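Local coordinates for thiamin pyrophosphokinase family protein (Enterococcus faecalis, PDB 3MEL) that probably catalyses the transfer of a diphosphate group from ATP to thiamine, giving thiamine diphosphate, the ligand held here with magnesium, at residues Ile69-Pro72 with Ala73-Asp77; Leu82-Gln85 with Glu86-Arg90; Gly104-Asp107 with His108-Asn112; Gln179-Pro182 with Tyr183-Tyr187. One frame throughout, in Å; residues are numbered along the deposited sequence.

Contact 1 of 4, residues Ile69-Pro72 with Ala73-Asp77; sequences IQAP and AEKDD. With TPP (thiamine diphosphate), chain E.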
# COMPACT_ATOMS: atom_id res chain seq x y z
N ILE A 69 -15.68 19.46 13.16
CA ILE A 69 -15.06 20.13 12.02
C ILE A 69 -15.64 19.61 10.70
O ILE A 69 -15.24 18.57 10.20
CB ILE A 69 -13.55 20.01 12.04
CG1 ILE A 69 -13.01 20.71 13.29
CG2 ILE A 69 -12.98 20.64 10.80
CD1 ILE A 69 -11.54 20.78 13.35
N GLN A 70 -16.62 20.33 10.18
CA GLN A 70 -17.21 20.01 8.88
C GLN A 70 -16.52 20.83 7.79
O GLN A 70 -16.50 22.05 7.84
CB GLN A 70 -18.71 20.28 8.93
CG GLN A 70 -19.43 20.29 7.60
CD GLN A 70 -20.58 21.29 7.61
OE1 GLN A 70 -20.46 22.39 7.06
NE2 GLN A 70 -21.68 20.93 8.27
N ALA A 71 -15.94 20.15 6.81
CA ALA A 71 -15.16 20.82 5.77
C ALA A 71 -15.78 20.56 4.39
O ALA A 71 -16.56 19.63 4.23
CB ALA A 71 -13.72 20.33 5.81
N PRO A 72 -15.41 21.38 3.39
CA PRO A 72 -15.95 21.33 2.01
C PRO A 72 -15.62 20.02 1.32
O PRO A 72 -14.49 19.58 1.43
CB PRO A 72 -15.22 22.47 1.30
CG PRO A 72 -14.73 23.37 2.39
CD PRO A 72 -14.45 22.48 3.56
N ALA A 73 -16.57 19.40 0.62
CA ALA A 73 -16.27 18.17 -0.13
C ALA A 73 -15.15 18.40 -1.14
O ALA A 73 -14.42 17.47 -1.51
CB ALA A 73 -17.50 17.66 -0.85
N GLU A 74 -15.02 19.65 -1.57
CA GLU A 74 -14.02 20.08 -2.52
C GLU A 74 -12.85 20.70 -1.78
O GLU A 74 -12.89 21.88 -1.44
CB GLU A 74 -14.61 21.15 -3.44
CG GLU A 74 -13.87 21.39 -4.76
CD GLU A 74 -14.34 20.44 -5.85
OE1 GLU A 74 -14.87 19.36 -5.49
OE2 GLU A 74 -14.18 20.77 -7.06
N LYS A 75 -11.82 19.91 -1.54
CA LYS A 75 -10.58 20.44 -0.97
C LYS A 75 -9.37 19.70 -1.52
O LYS A 75 -9.52 18.63 -2.11
CB LYS A 75 -10.60 20.36 0.56
CG LYS A 75 -11.57 19.34 1.12
CD LYS A 75 -11.12 18.76 2.46
CE LYS A 75 -12.07 17.67 2.95
NZ LYS A 75 -12.29 16.61 1.92
N ASP A 76 -8.18 20.26 -1.32
CA ASP A 76 -6.92 19.54 -1.54
C ASP A 76 -6.73 18.39 -0.56
O ASP A 76 -6.38 17.28 -0.96
CB ASP A 76 -5.73 20.48 -1.41
CG ASP A 76 -5.70 21.55 -2.47
OD1 ASP A 76 -6.12 21.26 -3.63
OD2 ASP A 76 -5.27 22.68 -2.14
N ASP A 77 -6.96 18.65 0.72
CA ASP A 77 -6.76 17.64 1.74
C ASP A 77 -7.82 16.55 1.73
O ASP A 77 -9.00 16.82 1.52
CB ASP A 77 -6.79 18.27 3.13
CG ASP A 77 -5.58 19.10 3.41
OD1 ASP A 77 -4.82 19.44 2.48
OD2 ASP A 77 -5.39 19.43 4.60
N1' TPP E . -5.42 15.82 -7.92
C2' TPP E . -5.20 17.28 -8.00
CM2 TPP E . -3.77 17.64 -8.43
N3' TPP E . -5.73 18.00 -6.83
C4' TPP E . -7.10 17.65 -6.39
N4' TPP E . -7.45 18.41 -5.18
C5' TPP E . -7.17 16.09 -6.15
C6' TPP E . -6.76 15.43 -7.48
C7' TPP E . -8.58 15.65 -5.68
N3 TPP E . -8.85 16.06 -4.27
C2 TPP E . -7.69 16.09 -3.36
S1 TPP E . -8.02 14.91 -2.02
C5 TPP E . -9.76 14.58 -2.46
C4 TPP E . -10.12 15.54 -3.61
CM4 TPP E . -11.09 14.90 -4.59
C6 TPP E . -10.76 14.50 -1.30
C7 TPP E . -11.03 13.04 -0.87
O7 TPP E . -11.18 13.03 0.54
PA TPP E . -11.83 11.85 1.40
O1A TPP E . -11.59 10.68 0.37
O2A TPP E . -13.10 12.06 2.10
O3A TPP E . -11.04 11.38 2.70
PB TPP E . -10.77 9.99 3.41
O1B TPP E . -9.56 10.22 4.39
O2B TPP E . -11.90 9.91 4.52
O3B TPP E . -10.88 8.76 2.61
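The side chain of Lys75 doubles back over the carbonyl oxygen of Pro72, running its methylenes past that oxygen: Pro72 O is 3.6 Å from Lys75 CD and 3.4 Å from Lys75 CE. From the same segment as Pro72, the methyl of Ala71 reaches the lysine near its end, with Ala71 CB 4.2 Å from Lys75 CE. These are van der Waals touches, and no hydrogen bond joins 69-72 to 73-77. The chain stays extended through CD and then kinks at its last bond (chi4 53°), which turns the ammonium group in toward the pocket. Its main partner there is the magnesium ligand Asp49, in a salt bridge; Asp79 makes a long, weak ion pair, and Asp77 O accepts a weak hydrogen bond from Lys75 NZ at 3.3 Å. The backbone of the same turn faces the bound thiamine diphosphate, Asp76 O lying 3.0 Å and Lys75 O 3.4 Å from C2 of the thiazolium, and Asp76 OD1 comes to 3.5 Å from N4' of the pyrimidine. Further out, Ala71 is tied through its backbone to Gly48, and Asp77 OD2 forms a salt bridge with Arg120, so both ends of the turn are held by the surrounding fold. Here a loop leaving edge strand 68-70 lines the thiamine diphosphate pocket before helix 79-90 begins.

Contact 2 of 4, residues Leu82-Gln85 with Glu86-Arg90; sequences LALQ and EALQR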
# COMPACT_ATOMS: atom_id res chain seq x y z
N LEU A 82 -6.81 16.28 7.01
CA LEU A 82 -7.39 17.36 7.79
C LEU A 82 -7.48 17.02 9.28
O LEU A 82 -6.99 17.77 10.14
CB LEU A 82 -8.77 17.72 7.25
CG LEU A 82 -9.38 18.91 7.98
CD1 LEU A 82 -8.41 20.09 7.97
CD2 LEU A 82 -10.71 19.27 7.39
N ALA A 83 -8.11 15.87 9.57
CA ALA A 83 -8.27 15.39 10.94
C ALA A 83 -6.94 15.26 11.65
O ALA A 83 -6.83 15.64 12.80
CB ALA A 83 -9.01 14.08 10.95
N LEU A 84 -5.92 14.75 10.98
CA LEU A 84 -4.61 14.63 11.63
C LEU A 84 -4.04 15.98 12.06
O LEU A 84 -3.59 16.12 13.18
CB LEU A 84 -3.60 13.89 10.75
CG LEU A 84 -2.15 13.73 11.27
CD1 LEU A 84 -2.04 12.99 12.64
CD2 LEU A 84 -1.31 13.05 10.20
N GLN A 85 -4.08 16.97 11.17
CA GLN A 85 -3.58 18.30 11.51
C GLN A 85 -4.37 18.95 12.66
O GLN A 85 -3.79 19.54 13.57
CB GLN A 85 -3.58 19.20 10.27
CG GLN A 85 -2.71 20.47 10.41
CD GLN A 85 -2.40 21.12 9.08
OE1 GLN A 85 -2.82 20.63 8.03
NE2 GLN A 85 -1.66 22.23 9.12
N GLU A 86 -5.70 18.84 12.62
CA GLU A 86 -6.53 19.40 13.67
C GLU A 86 -6.17 18.78 15.01
O GLU A 86 -6.02 19.48 16.02
CB GLU A 86 -8.02 19.14 13.39
CG GLU A 86 -8.62 19.90 12.22
CD GLU A 86 -8.46 21.41 12.32
OE1 GLU A 86 -8.36 21.94 13.45
OE2 GLU A 86 -8.44 22.09 11.26
N ALA A 87 -6.05 17.46 15.03
CA ALA A 87 -5.80 16.70 16.25
C ALA A 87 -4.40 16.99 16.79
O ALA A 87 -4.22 17.13 17.99
CB ALA A 87 -6.00 15.23 16.01
N LEU A 88 -3.40 17.10 15.91
CA LEU A 88 -2.09 17.52 16.37
C LEU A 88 -2.13 18.97 16.83
O LEU A 88 -1.29 19.39 17.63
CB LEU A 88 -1.03 17.34 15.30
CG LEU A 88 -0.31 16.00 15.17
CD1 LEU A 88 0.40 15.99 13.85
CD2 LEU A 88 0.67 15.77 16.29
N GLN A 89 -3.07 19.75 16.32
CA GLN A 89 -3.16 21.14 16.76
C GLN A 89 -3.51 21.17 18.24
O GLN A 89 -3.06 22.05 18.97
CB GLN A 89 -4.19 21.94 15.99
CG GLN A 89 -4.29 23.36 16.51
CD GLN A 89 -5.49 24.14 15.99
OE1 GLN A 89 -5.51 24.56 14.83
NE2 GLN A 89 -6.49 24.34 16.85
N ARG A 90 -4.30 20.19 18.66
CA ARG A 90 -4.88 20.13 19.99
C ARG A 90 -4.02 19.30 20.92
O ARG A 90 -4.13 19.45 22.14
CB ARG A 90 -6.27 19.50 19.94
CG ARG A 90 -7.41 20.48 19.74
CD ARG A 90 -8.62 19.81 19.10
NE ARG A 90 -9.55 20.80 18.55
CZ ARG A 90 -9.41 21.39 17.36
NH1 ARG A 90 -8.39 21.09 16.56
NH2 ARG A 90 -10.29 22.29 16.96
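Leu82 meets Glu86 one turn further along the helix, the two side chains side by side and pointing the same way. Its methyl CD1 lies 3.9 Å from Glu86 OE2, and Leu82 O takes the nearly straight bond from Glu86 N (169° at the hydrogen). Glu86 is bent at chi2 (-56°), which lays its carboxylate back toward Leu82. From the following turn Arg90 reaches back to it, Arg90 NH1 meeting Glu86 OE1 at 3.2 Å in a salt bridge that uses the anti lone pair. The same nitrogen also donates to the backbone, Arg90 NH1 lying 2.9 Å from Glu86 O, so one corner of the guanidinium grips both a side chain and a carbonyl of Glu86. Ala83 is buried and accepts the amide of Ala87, two alanines one turn apart. The backbone bonds are the i to i+4 bonds of an alpha-helix, here helix 79-90 of the catalytic domain, which links edge strand 68-70 to strand 95-99 of the main sheet. Leu84 carries its apolar side: its CD1 sits 4.1 Å from CD1 of Leu88, and the pair packs jointly on Met96 of strand 95-99 and on Phe121 of helix 119-122. The extended side chain of Gln85 touches Arg120, while Gln85 O accepts Gln89 N at 2.9 Å through a more bent bond (132°).

Contact 3 of 4, residues Gly104-Asp107 with His108-Asn112; sequences GRID and HLLAN. With TPP (thiamine diphosphate), chain E.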
# COMPACT_ATOMS: atom_id res chain seq x y z
N GLY A 104 -9.50 0.15 1.04
CA GLY A 104 -9.07 -0.63 -0.11
C GLY A 104 -8.50 0.12 -1.32
O GLY A 104 -7.95 -0.49 -2.23
N ARG A 105 -8.64 1.44 -1.32
CA ARG A 105 -8.19 2.25 -2.44
C ARG A 105 -6.72 2.61 -2.30
O ARG A 105 -6.31 3.20 -1.30
CB ARG A 105 -9.07 3.50 -2.58
CG ARG A 105 -10.04 3.39 -3.75
CD ARG A 105 -11.41 3.99 -3.48
NE ARG A 105 -11.53 5.44 -3.61
CZ ARG A 105 -10.66 6.27 -4.20
NH1 ARG A 105 -9.55 5.83 -4.75
NH2 ARG A 105 -10.93 7.57 -4.23
N ILE A 106 -5.92 2.25 -3.30
CA ILE A 106 -4.48 2.31 -3.11
C ILE A 106 -3.91 3.73 -3.23
O ILE A 106 -2.90 4.03 -2.61
CB ILE A 106 -3.71 1.25 -3.96
CG1 ILE A 106 -4.32 -0.15 -3.77
CG2 ILE A 106 -2.22 1.20 -3.58
CD1 ILE A 106 -3.52 -1.28 -4.39
N ASP A 107 -4.58 4.60 -3.97
CA ASP A 107 -4.23 6.02 -3.91
C ASP A 107 -4.35 6.56 -2.48
O ASP A 107 -3.48 7.29 -2.01
CB ASP A 107 -5.07 6.87 -4.89
CG ASP A 107 -6.53 6.45 -4.96
OD1 ASP A 107 -6.94 5.54 -4.21
OD2 ASP A 107 -7.27 7.04 -5.77
N HIS A 108 -5.42 6.20 -1.79
CA HIS A 108 -5.56 6.56 -0.39
C HIS A 108 -4.59 5.80 0.49
O HIS A 108 -4.05 6.35 1.45
CB HIS A 108 -6.98 6.34 0.08
CG HIS A 108 -7.91 7.43 -0.32
ND1 HIS A 108 -9.22 7.20 -0.68
CD2 HIS A 108 -7.72 8.77 -0.42
CE1 HIS A 108 -9.79 8.35 -0.99
NE2 HIS A 108 -8.90 9.32 -0.84
N LEU A 109 -4.34 4.53 0.20
CA LEU A 109 -3.33 3.86 0.99
C LEU A 109 -2.02 4.69 0.96
O LEU A 109 -1.52 5.09 2.01
CB LEU A 109 -3.12 2.41 0.55
CG LEU A 109 -1.91 1.73 1.18
CD1 LEU A 109 -2.18 1.48 2.63
CD2 LEU A 109 -1.58 0.43 0.48
N LEU A 110 -1.50 4.98 -0.24
CA LEU A 110 -0.27 5.77 -0.38
C LEU A 110 -0.39 7.24 0.07
O LEU A 110 0.59 7.88 0.49
CB LEU A 110 0.20 5.71 -1.83
CG LEU A 110 0.46 4.32 -2.39
CD1 LEU A 110 0.67 4.38 -3.89
CD2 LEU A 110 1.67 3.69 -1.70
N ALA A 111 -1.59 7.78 -0.03
CA ALA A 111 -1.88 9.10 0.51
C ALA A 111 -1.53 9.08 1.99
O ALA A 111 -0.85 9.98 2.48
CB ALA A 111 -3.35 9.42 0.32
N ASN A 112 -1.97 8.03 2.68
CA ASN A 112 -1.74 7.85 4.10
C ASN A 112 -0.27 7.54 4.43
O ASN A 112 0.35 8.19 5.25
CB ASN A 112 -2.65 6.75 4.65
CG ASN A 112 -4.12 7.18 4.79
OD1 ASN A 112 -4.43 8.37 4.88
ND2 ASN A 112 -5.02 6.21 4.84
N1' TPP E . -5.42 15.82 -7.92
C2' TPP E . -5.20 17.28 -8.00
CM2 TPP E . -3.77 17.64 -8.43
N3' TPP E . -5.73 18.00 -6.83
C4' TPP E . -7.10 17.65 -6.39
N4' TPP E . -7.45 18.41 -5.18
C5' TPP E . -7.17 16.09 -6.15
C6' TPP E . -6.76 15.43 -7.48
C7' TPP E . -8.58 15.65 -5.68
N3 TPP E . -8.85 16.06 -4.27
C2 TPP E . -7.69 16.09 -3.36
S1 TPP E . -8.02 14.91 -2.02
C5 TPP E . -9.76 14.58 -2.46
C4 TPP E . -10.12 15.54 -3.61
CM4 TPP E . -11.09 14.90 -4.59
C6 TPP E . -10.76 14.50 -1.30
C7 TPP E . -11.03 13.04 -0.87
O7 TPP E . -11.18 13.03 0.54
PA TPP E . -11.83 11.85 1.40
O1A TPP E . -11.59 10.68 0.37
O2A TPP E . -13.10 12.06 2.10
O3A TPP E . -11.04 11.38 2.70
PB TPP E . -10.77 9.99 3.41
O1B TPP E . -9.56 10.22 4.39
O2B TPP E . -11.90 9.91 4.52
O3B TPP E . -10.88 8.76 2.61
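At the start of this helix the guanidinium of Arg105 is held between two side chains, with His108 over one face and Asp107 at its edge. His108 ND1 stands 3.9 Å above the guanidinium plane, over its centre, and His108 CE1 lies over the same group, yet the planes are turned 45° to each other, so the overlap is a tilted one. The side chains run alongside, pointing the same way, and Arg105 gets there by bending at both chi2 and chi3. What fixes the arginine is a salt bridge to Asp107: Arg105 NH1 donates to Asp107 OD2 at 2.8 Å, almost in the guanidinium plane and on the syn lone pair. Asp107 OD1 also accepts the amide of the next residue, His108 N, at 2.9 Å, from above the carboxylate plane. One short acidic side chain thus steadies both the arginine and the start of the helix, where Arg105, at the N-cap position, accepts Leu109 N through its own carbonyl. The second subunit also contributes: its Tyr155 makes a cation-pi contact with Arg105, and its Ser186 hydrogen-bonds to Asp107 O. On the ligand side, His108 NE2 is 3.2 Å from diphosphate oxygen O1A, and O3B lies over one face of the ring. The first turn of helix 106-113 is therefore one wall of the thiamine diphosphate pocket, set at the subunit interface.

Contact 4 of 4, residues Gln179-Pro182 with Tyr183-Tyr187; sequences QDVP and YPTSY
Val181 turns its two methyls to different neighbours across the bend, CG1 to Thr185 and CG2 to Tyr187. With CG1 anti to the backbone N (chi1 178°), that methyl lies 3.6 Å from Thr185 CB. The other methyl meets the hydroxyl end of the tyrosine near the ring plane, Val181 CG2 being 3.1 Å from Tyr187 OH and 3.9 Å from Tyr187 CE2. Val181 and Tyr187 come from opposite directions, so the ring edge meets the valine methyl between the two segments. Within its own segment the tyrosine has a second neighbour: the methyl CG2 of Thr185 stands 3.6 Å above one ring face. The hydroxyl of Thr185 looks the other way and donates to Tyr183 O at 2.8 Å, which fixes the rotation of that side chain. Gln179 is anti at chi1 but bent at chi2 (64°); this folds the amide back so that NE2 donates to Asp180 O, leaving CG to pass 3.9 Å from Tyr187 OH. At the corner itself, the Tyr183 ring runs beside Pro182, Pro182 CG lying 3.7 Å from Tyr183 CE2. The outer side of this corner belongs to the subunit interface: Tyr183 packs on Pro119 and Pro184 on Phe117 of the second subunit. Strands 179-181 and 185-187 approach to 10.1 Å, their directions 135° apart, and each finds backbone partners in other strands. With no hydrogen bond between the two segments, side-chain packing joins strand 179-181 to edge strand 185-190 in the thiamine-binding domain.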
# COMPACT_ATOMS: atom_id res chain seq x y z
N GLN A 179 24.31 -1.07 4.42
CA GLN A 179 23.64 -1.24 3.14
C GLN A 179 23.22 0.07 2.51
O GLN A 179 22.52 0.87 3.13
CB GLN A 179 22.38 -2.08 3.35
CG GLN A 179 21.65 -2.42 2.09
CD GLN A 179 22.50 -3.28 1.18
OE1 GLN A 179 22.63 -4.48 1.42
NE2 GLN A 179 23.08 -2.68 0.15
N ASP A 180 23.63 0.31 1.27
CA ASP A 180 23.05 1.41 0.51
C ASP A 180 21.84 0.88 -0.24
O ASP A 180 21.87 -0.22 -0.79
CB ASP A 180 24.06 2.07 -0.43
CG ASP A 180 24.93 3.10 0.27
OD1 ASP A 180 24.80 3.25 1.51
OD2 ASP A 180 25.74 3.76 -0.41
N VAL A 181 20.76 1.66 -0.20
CA VAL A 181 19.49 1.29 -0.81
C VAL A 181 19.17 2.40 -1.80
O VAL A 181 18.72 3.47 -1.40
CB VAL A 181 18.36 1.18 0.27
CG1 VAL A 181 17.03 0.83 -0.35
CG2 VAL A 181 18.72 0.14 1.31
N PRO A 182 19.40 2.15 -3.09
CA PRO A 182 19.46 3.15 -4.16
C PRO A 182 18.09 3.71 -4.57
O PRO A 182 18.02 4.74 -5.22
CB PRO A 182 20.07 2.37 -5.34
CG PRO A 182 20.38 0.98 -4.80
CD PRO A 182 19.49 0.79 -3.64
N TYR A 183 17.02 3.03 -4.17
CA TYR A 183 15.67 3.42 -4.53
C TYR A 183 14.71 2.70 -3.57
O TYR A 183 15.11 1.77 -2.89
CB TYR A 183 15.41 3.02 -5.98
CG TYR A 183 15.85 1.61 -6.27
CD1 TYR A 183 15.01 0.55 -6.01
CD2 TYR A 183 17.12 1.34 -6.76
CE1 TYR A 183 15.40 -0.75 -6.24
CE2 TYR A 183 17.53 0.04 -7.00
CZ TYR A 183 16.66 -0.99 -6.74
OH TYR A 183 17.02 -2.30 -6.96
N PRO A 184 13.45 3.14 -3.52
CA PRO A 184 12.48 2.46 -2.66
C PRO A 184 12.58 0.92 -2.66
O PRO A 184 12.51 0.28 -3.70
CB PRO A 184 11.14 2.92 -3.25
CG PRO A 184 11.43 4.29 -3.76
CD PRO A 184 12.88 4.33 -4.17
N THR A 185 12.73 0.34 -1.49
CA THR A 185 12.90 -1.11 -1.36
C THR A 185 12.23 -1.62 -0.10
O THR A 185 12.41 -1.05 0.98
CB THR A 185 14.39 -1.50 -1.28
OG1 THR A 185 15.07 -1.04 -2.46
CG2 THR A 185 14.53 -3.00 -1.16
N SER A 186 11.45 -2.69 -0.23
CA SER A 186 10.70 -3.22 0.90
C SER A 186 11.32 -4.51 1.38
O SER A 186 11.03 -5.58 0.84
CB SER A 186 9.24 -3.46 0.51
OG SER A 186 8.49 -3.92 1.62
N TYR A 187 12.18 -4.41 2.40
CA TYR A 187 12.71 -5.60 3.05
C TYR A 187 11.68 -6.17 4.02
O TYR A 187 11.63 -5.82 5.21
CB TYR A 187 14.01 -5.30 3.77
CG TYR A 187 15.08 -4.66 2.93
CD1 TYR A 187 15.98 -5.45 2.21
CD2 TYR A 187 15.22 -3.28 2.90
CE1 TYR A 187 16.98 -4.87 1.45
CE2 TYR A 187 16.21 -2.69 2.16
CZ TYR A 187 17.09 -3.48 1.43
OH TYR A 187 18.09 -2.88 0.68

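Overall arrangement
Along the chain the four contacts come in series; none nests in or crosses another. Contact 1 turns the chain after strand 68-70, and contact 2 follows at once on helix 79-90, which packs back on that strand: Ile69 lies against Glu86 and Ala71 against Leu82. Contact 3 comes after strand 95-99, in the first turns of helix 106-113; it does not touch contact 1, about 8 Å away at the nearest atoms, but both meet thiamine diphosphate. Contact 4 bends the chain into strand 185-190, at the far edge of the large sheet, about 36 Å from contact 1 between centres. Across the dimer, contacts 3 and 4 of different subunits meet.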